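Local coordinates for protein argonaute 5 (Arabidopsis thaliana, PDB 4G0O) that probably helps sort small RNAs by recognising their 5' nucleotide through the nucleotide specificity loop of its MID domain, at residues Lys10-Thr15 with Glu45-Pro50; Val40-Glu45 with Val124-Asn129. One frame throughout, in Å; residues are numbered along the deposited sequence.

Interaction 1: Lys10-Thr15 with Glu45-Pro50; sequences KVTSWT and EFKPQP
Lys10-Val11 and Glu45-Phe46 run parallel as paired strands, Val11 N donating to Glu45 O (2.8 Å) and Lys47 N to Val11 O (2.9 Å), and this pairing closes the right-handed beta-alpha-beta crossover of strand 7-18, helix 27-42 and strand 45-46 in the Rossmann-like MID domain. Beyond Thr12 and Lys47 the 45-50 backbone bows away and returns at Thr15 and Pro50, and the indole of Trp14 lies in the bow. Its CG stands between the backbone N and the carbonyl carbon (chi1 70°), and the ring reaches across to the 45-50 segment. There Trp14 NE1 donates to Lys47 O at 2.7 Å, with the acceptor close to the indole plane and the N-H...O angle at 160°. Phe46 turns its edge to one indole face in a T-shaped pair, planes at 72°, while Pro50 lies over the opposite face, its CB 4.0 Å from the centroid of the six-membered ring. The indole is thus held flat between Phe46 and Pro50 and pinned at its edge. Phe46 in turn presents a face to Val11, whose CB sits over the ring centre in a CH-pi contact; Ile36 of helix 27-42 touches both aromatic side chains. On the other face of the strands, the extended chains of Lys10 and Glu45 lie side by side, their charges near but short of a salt bridge. Lys47 CD passes Thr12 CG2 and Thr12 O. A water bridges the separated backbones, donating to Thr12 O and Gln49 O and accepting from Trp14 N at 3.2 Å.

Interaction 2: Val40-Glu45 with Val124-Asn129; sequences VSKGME and VALKIN
A Schellman motif ends helix 27-42 at Gly43, and the residues on both sides of this glycine, Lys42 and Met44, pack against helix 118-131. Gly43 has a positive phi (135°), and Gly43 N bonds back to Val40 O, turning the chain out of the helix toward strand 45-46. Met44, just after the turn, carries most of the contact. The Met44 and Asn129 side chains lie alongside each other and run in opposite senses: Met44 CG comes 3.6 Å from Asn129 OD1, and Met44 SD lies 3.9 Å from Asn129 CB. The thioether bends at its last torsion (chi3 80°), and the terminal methyl CE meets Ile128 CG2 at 4.1 Å. These are van der Waals contacts. The buried amide of Asn129 instead finds its polar partners elsewhere: OD1 accepts from Ala9 N, and ND2 donates to Asn7 O and Asn136 OD1. These bonds fix the rotation of the amide and leave its oxygen beside the Met44 methylene and methyl. At the other end of the contact, Lys42 NZ approaches Leu126 CD2 at 4.0 Å, the two side chains crossing at about a right angle, while the ammonium group is held by a hydrogen bond to Lys3 O. Ala125, a small residue, faces the end of helix 27-42 and touches Met38 and Cys39 there. Met5 of strand 3-5 packs on Met44, Leu126 and Asn129, and Ala9 and Val11 of strand 7-18 also touch Met44, placing the contact where the two helices meet both strands.

In the fold
Both contacts involve the connection from helix 27-42 into strand 45-46 and share Glu45, which is paired in the sheet in interaction 1 but takes no part in interaction 2. Interaction 1 is partly buried: the Trp14 and Phe46 side chains pack against helix 27-42 and strand 78-82, while its charged chains lie toward solvent. Main-chain hydrogen bonds and an indole N-H donor cross between its segments, whereas those of interaction 2 meet by van der Waals contacts alone. Interaction 2 is buried and largely apolar, its polar groups being bonded to residues of other elements. The two join directly where Val11 CG2 meets Met44 CE at 3.9 Å, linking the parallel sheet to helix 118-131.

Interaction 1: Lys10-Thr15 with Glu45-Pro50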
loop_
_atom_site.group_PDB
_atom_site.type_symbol
_atom_site.label_atom_id
_atom_site.label_comp_id
_atom_site.label_asym_id
_atom_site.label_seq_id
_atom_site.Cartn_x
_atom_site.Cartn_y
_atom_site.Cartn_z
ATOM N N LYS A 10 -8.590 11.417 -2.418
ATOM C CA LYS A 10 -8.711 11.446 -0.963
ATOM C C LYS A 10 -8.978 10.049 -0.404
ATOM O O LYS A 10 -9.971 9.413 -0.749
ATOM C CB LYS A 10 -9.785 12.437 -0.511
ATOM C CG LYS A 10 -10.006 12.450 1.007
ATOM C CD LYS A 10 -11.231 13.292 1.364
ATOM C CE LYS A 10 -11.504 13.324 2.868
ATOM N NZ LYS A 10 -12.804 14.023 3.150
ATOM N N VAL A 11 -8.088 9.589 0.471
ATOM C CA VAL A 11 -8.192 8.256 1.058
ATOM C C VAL A 11 -8.584 8.333 2.531
ATOM O O VAL A 11 -7.863 8.919 3.337
ATOM C CB VAL A 11 -6.852 7.477 0.941
ATOM C CG1 VAL A 11 -6.994 6.078 1.479
ATOM C CG2 VAL A 11 -6.411 7.416 -0.483
ATOM N N THR A 12 -9.716 7.718 2.868
ATOM C CA THR A 12 -10.232 7.665 4.240
ATOM C C THR A 12 -10.115 6.263 4.864
ATOM O O THR A 12 -10.016 6.112 6.085
ATOM C CB THR A 12 -11.722 8.081 4.285
ATOM O OG1 THR A 12 -11.915 9.276 3.513
ATOM C CG2 THR A 12 -12.164 8.337 5.718
ATOM N N SER A 13 -10.144 5.238 4.018
ATOM C CA SER A 13 -10.063 3.859 4.480
ATOM C C SER A 13 -8.854 3.139 3.868
ATOM O O SER A 13 -8.817 2.870 2.674
ATOM C CB SER A 13 -11.360 3.125 4.121
ATOM O OG SER A 13 -11.453 1.885 4.797
ATOM N N TRP A 14 -7.857 2.849 4.689
ATOM C CA TRP A 14 -6.635 2.212 4.207
ATOM C C TRP A 14 -6.006 1.430 5.357
ATOM O O TRP A 14 -6.301 1.689 6.520
ATOM C CB TRP A 14 -5.639 3.256 3.660
ATOM C CG TRP A 14 -5.053 4.109 4.750
ATOM C CD1 TRP A 14 -5.552 5.280 5.236
ATOM C CD2 TRP A 14 -3.872 3.828 5.525
ATOM N NE1 TRP A 14 -4.755 5.749 6.260
ATOM C CE2 TRP A 14 -3.722 4.873 6.454
ATOM C CE3 TRP A 14 -2.933 2.794 5.514
ATOM C CZ2 TRP A 14 -2.680 4.907 7.362
ATOM C CZ3 TRP A 14 -1.901 2.837 6.414
ATOM C CH2 TRP A 14 -1.778 3.886 7.324
ATOM N N THR A 15 -5.163 0.459 5.031
ATOM C CA THR A 15 -4.356 -0.211 6.043
ATOM C C THR A 15 -3.202 -0.938 5.376
ATOM O O THR A 15 -3.051 -0.890 4.154
ATOM C CB THR A 15 -5.175 -1.179 6.933
ATOM O OG1 THR A 15 -4.367 -1.623 8.028
ATOM C CG2 THR A 15 -5.664 -2.377 6.135
ATOM N N GLU A 45 -4.998 13.572 -0.037
ATOM C CA GLU A 45 -5.414 13.695 1.353
ATOM C C GLU A 45 -5.604 12.296 1.939
ATOM O O GLU A 45 -6.240 11.443 1.330
ATOM C CB GLU A 45 -6.701 14.507 1.477
ATOM C CG GLU A 45 -6.893 15.073 2.872
ATOM C CD GLU A 45 -8.288 15.617 3.118
ATOM O OE1 GLU A 45 -8.926 16.121 2.157
ATOM O OE2 GLU A 45 -8.739 15.524 4.289
ATOM N N PHE A 46 -5.020 12.051 3.107
ATOM C CA PHE A 46 -5.087 10.743 3.736
ATOM C C PHE A 46 -5.521 10.893 5.174
ATOM O O PHE A 46 -4.994 11.744 5.882
ATOM C CB PHE A 46 -3.698 10.108 3.759
ATOM C CG PHE A 46 -3.499 9.008 2.759
ATOM C CD1 PHE A 46 -3.687 7.679 3.125
ATOM C CD2 PHE A 46 -3.082 9.295 1.471
ATOM C CE1 PHE A 46 -3.483 6.674 2.222
ATOM C CE2 PHE A 46 -2.886 8.278 0.555
ATOM C CZ PHE A 46 -3.081 6.969 0.933
ATOM N N LYS A 47 -6.460 10.053 5.610
ATOM C CA LYS A 47 -6.720 9.909 7.030
ATOM C C LYS A 47 -5.486 9.271 7.644
ATOM O O LYS A 47 -5.008 8.261 7.141
ATOM C CB LYS A 47 -7.932 9.019 7.253
ATOM C CG LYS A 47 -8.508 9.068 8.647
ATOM C CD LYS A 47 -9.861 8.356 8.657
ATOM C CE LYS A 47 -10.475 8.304 10.053
ATOM N NZ LYS A 47 -9.718 7.388 10.940
ATOM N N PRO A 48 -4.948 9.869 8.716
ATOM C CA PRO A 48 -3.697 9.363 9.307
ATOM C C PRO A 48 -3.820 8.024 10.029
ATOM O O PRO A 48 -2.817 7.353 10.225
ATOM C CB PRO A 48 -3.279 10.468 10.290
ATOM C CG PRO A 48 -4.479 11.309 10.486
ATOM C CD PRO A 48 -5.352 11.170 9.274
ATOM N N GLN A 49 -5.034 7.643 10.402
ATOM C CA GLN A 49 -5.256 6.392 11.108
ATOM C C GLN A 49 -5.762 5.358 10.104
ATOM O O GLN A 49 -6.640 5.648 9.295
ATOM C CB GLN A 49 -6.261 6.583 12.254
ATOM C CG GLN A 49 -5.852 7.639 13.310
ATOM C CD GLN A 49 -6.645 8.952 13.225
ATOM O OE1 GLN A 49 -7.406 9.249 14.274
ATOM N NE2 GLN A 49 -6.560 9.692 12.242
ATOM N N PRO A 50 -5.193 4.144 10.140
ATOM C CA PRO A 50 -5.669 3.110 9.229
ATOM C C PRO A 50 -7.056 2.656 9.684
ATOM O O PRO A 50 -7.392 2.846 10.851
ATOM C CB PRO A 50 -4.630 1.995 9.407
ATOM C CG PRO A 50 -4.222 2.116 10.812
ATOM C CD PRO A 50 -4.235 3.607 11.119
HETATM O O HOH W 1 -8.373 4.596 7.317
#

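Interaction 2: Val40-Glu45 with Val124-Asn129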
loop_
_atom_site.group_PDB
_atom_site.type_symbol
_atom_site.label_atom_id
_atom_site.label_comp_id
_atom_site.label_asym_id
_atom_site.label_seq_id
_atom_site.Cartn_x
_atom_site.Cartn_y
_atom_site.Cartn_z
ATOM N N VAL A 40 0.788 12.971 0.528
ATOM C CA VAL A 40 0.125 14.209 0.920
ATOM C C VAL A 40 0.848 15.460 0.412
ATOM O O VAL A 40 0.214 16.379 -0.103
ATOM C CB VAL A 40 -0.126 14.274 2.438
ATOM C CG1 VAL A 40 -0.334 15.717 2.895
ATOM C CG2 VAL A 40 -1.347 13.412 2.788
ATOM N N SER A 41 2.172 15.482 0.519
ATOM C CA SER A 41 2.934 16.618 -0.010
ATOM C C SER A 41 2.676 16.824 -1.502
ATOM O O SER A 41 2.781 17.943 -1.999
ATOM C CB SER A 41 4.435 16.436 0.219
ATOM O OG SER A 41 4.894 15.250 -0.412
ATOM N N LYS A 42 2.332 15.750 -2.213
ATOM C CA LYS A 42 2.140 15.846 -3.662
ATOM C C LYS A 42 0.704 16.184 -4.069
ATOM O O LYS A 42 0.450 16.480 -5.237
ATOM C CB LYS A 42 2.637 14.591 -4.381
ATOM C CG LYS A 42 4.140 14.352 -4.228
ATOM C CD LYS A 42 4.656 13.287 -5.192
ATOM C CE LYS A 42 5.461 13.913 -6.339
ATOM N NZ LYS A 42 4.601 14.542 -7.377
ATOM N N GLY A 43 -0.226 16.155 -3.113
ATOM C CA GLY A 43 -1.571 16.646 -3.368
ATOM C C GLY A 43 -2.712 15.777 -2.878
ATOM O O GLY A 43 -3.875 16.186 -2.950
ATOM N N MET A 44 -2.403 14.583 -2.382
ATOM C CA MET A 44 -3.449 13.691 -1.872
ATOM C C MET A 44 -3.866 14.110 -0.480
ATOM O O MET A 44 -3.184 14.919 0.163
ATOM C CB MET A 44 -2.979 12.238 -1.832
ATOM C CG MET A 44 -2.703 11.646 -3.195
ATOM S SD MET A 44 -2.418 9.877 -3.080
ATOM C CE MET A 44 -4.118 9.283 -2.966
ATOM N N GLU A 45 -4.998 13.572 -0.037
ATOM C CA GLU A 45 -5.414 13.695 1.353
ATOM C C GLU A 45 -5.604 12.296 1.939
ATOM O O GLU A 45 -6.240 11.443 1.330
ATOM C CB GLU A 45 -6.701 14.507 1.477
ATOM C CG GLU A 45 -6.893 15.073 2.872
ATOM C CD GLU A 45 -8.288 15.617 3.118
ATOM O OE1 GLU A 45 -8.926 16.121 2.157
ATOM O OE2 GLU A 45 -8.739 15.524 4.289
ATOM N N VAL A 124 5.839 5.415 -5.885
ATOM C CA VAL A 124 4.704 4.718 -5.286
ATOM C C VAL A 124 3.531 5.657 -5.034
ATOM O O VAL A 124 2.384 5.318 -5.335
ATOM C CB VAL A 124 5.123 4.021 -3.977
ATOM C CG1 VAL A 124 3.908 3.469 -3.217
ATOM C CG2 VAL A 124 6.137 2.930 -4.286
ATOM N N ALA A 125 3.810 6.834 -4.488
ATOM C CA ALA A 125 2.757 7.818 -4.217
ATOM C C ALA A 125 1.931 8.155 -5.467
ATOM O O ALA A 125 0.712 8.226 -5.412
ATOM C CB ALA A 125 3.351 9.090 -3.607
ATOM N N LEU A 126 2.595 8.336 -6.598
ATOM C CA LEU A 126 1.884 8.673 -7.833
ATOM C C LEU A 126 1.087 7.466 -8.328
ATOM O O LEU A 126 -0.023 7.621 -8.846
ATOM C CB LEU A 126 2.869 9.120 -8.906
ATOM C CG LEU A 126 3.533 10.482 -8.693
ATOM C CD1 LEU A 126 4.815 10.579 -9.522
ATOM C CD2 LEU A 126 2.559 11.601 -9.057
ATOM N N LYS A 127 1.662 6.271 -8.169
ATOM C CA LYS A 127 0.959 5.028 -8.486
ATOM C C LYS A 127 -0.288 4.905 -7.625
ATOM O O LYS A 127 -1.349 4.570 -8.120
ATOM C CB LYS A 127 1.866 3.814 -8.273
ATOM C CG LYS A 127 3.108 3.771 -9.174
ATOM C CD LYS A 127 4.071 2.704 -8.670
ATOM C CE LYS A 127 5.275 2.523 -9.587
ATOM N NZ LYS A 127 6.207 1.472 -9.051
ATOM N N ILE A 128 -0.154 5.196 -6.334
ATOM C CA ILE A 128 -1.298 5.168 -5.425
ATOM C C ILE A 128 -2.376 6.197 -5.784
ATOM O O ILE A 128 -3.554 5.909 -5.661
ATOM C CB ILE A 128 -0.845 5.331 -3.946
ATOM C CG1 ILE A 128 -0.269 4.014 -3.414
ATOM C CG2 ILE A 128 -1.994 5.771 -3.056
ATOM C CD1 ILE A 128 0.512 4.197 -2.134
ATOM N N ASN A 129 -1.979 7.387 -6.234
ATOM C CA ASN A 129 -2.956 8.424 -6.609
ATOM C C ASN A 129 -3.877 7.999 -7.744
ATOM O O ASN A 129 -5.080 8.187 -7.665
ATOM C CB ASN A 129 -2.270 9.746 -6.980
ATOM C CG ASN A 129 -3.269 10.878 -7.212
ATOM O OD1 ASN A 129 -4.190 11.069 -6.430
ATOM N ND2 ASN A 129 -3.092 11.619 -8.303
#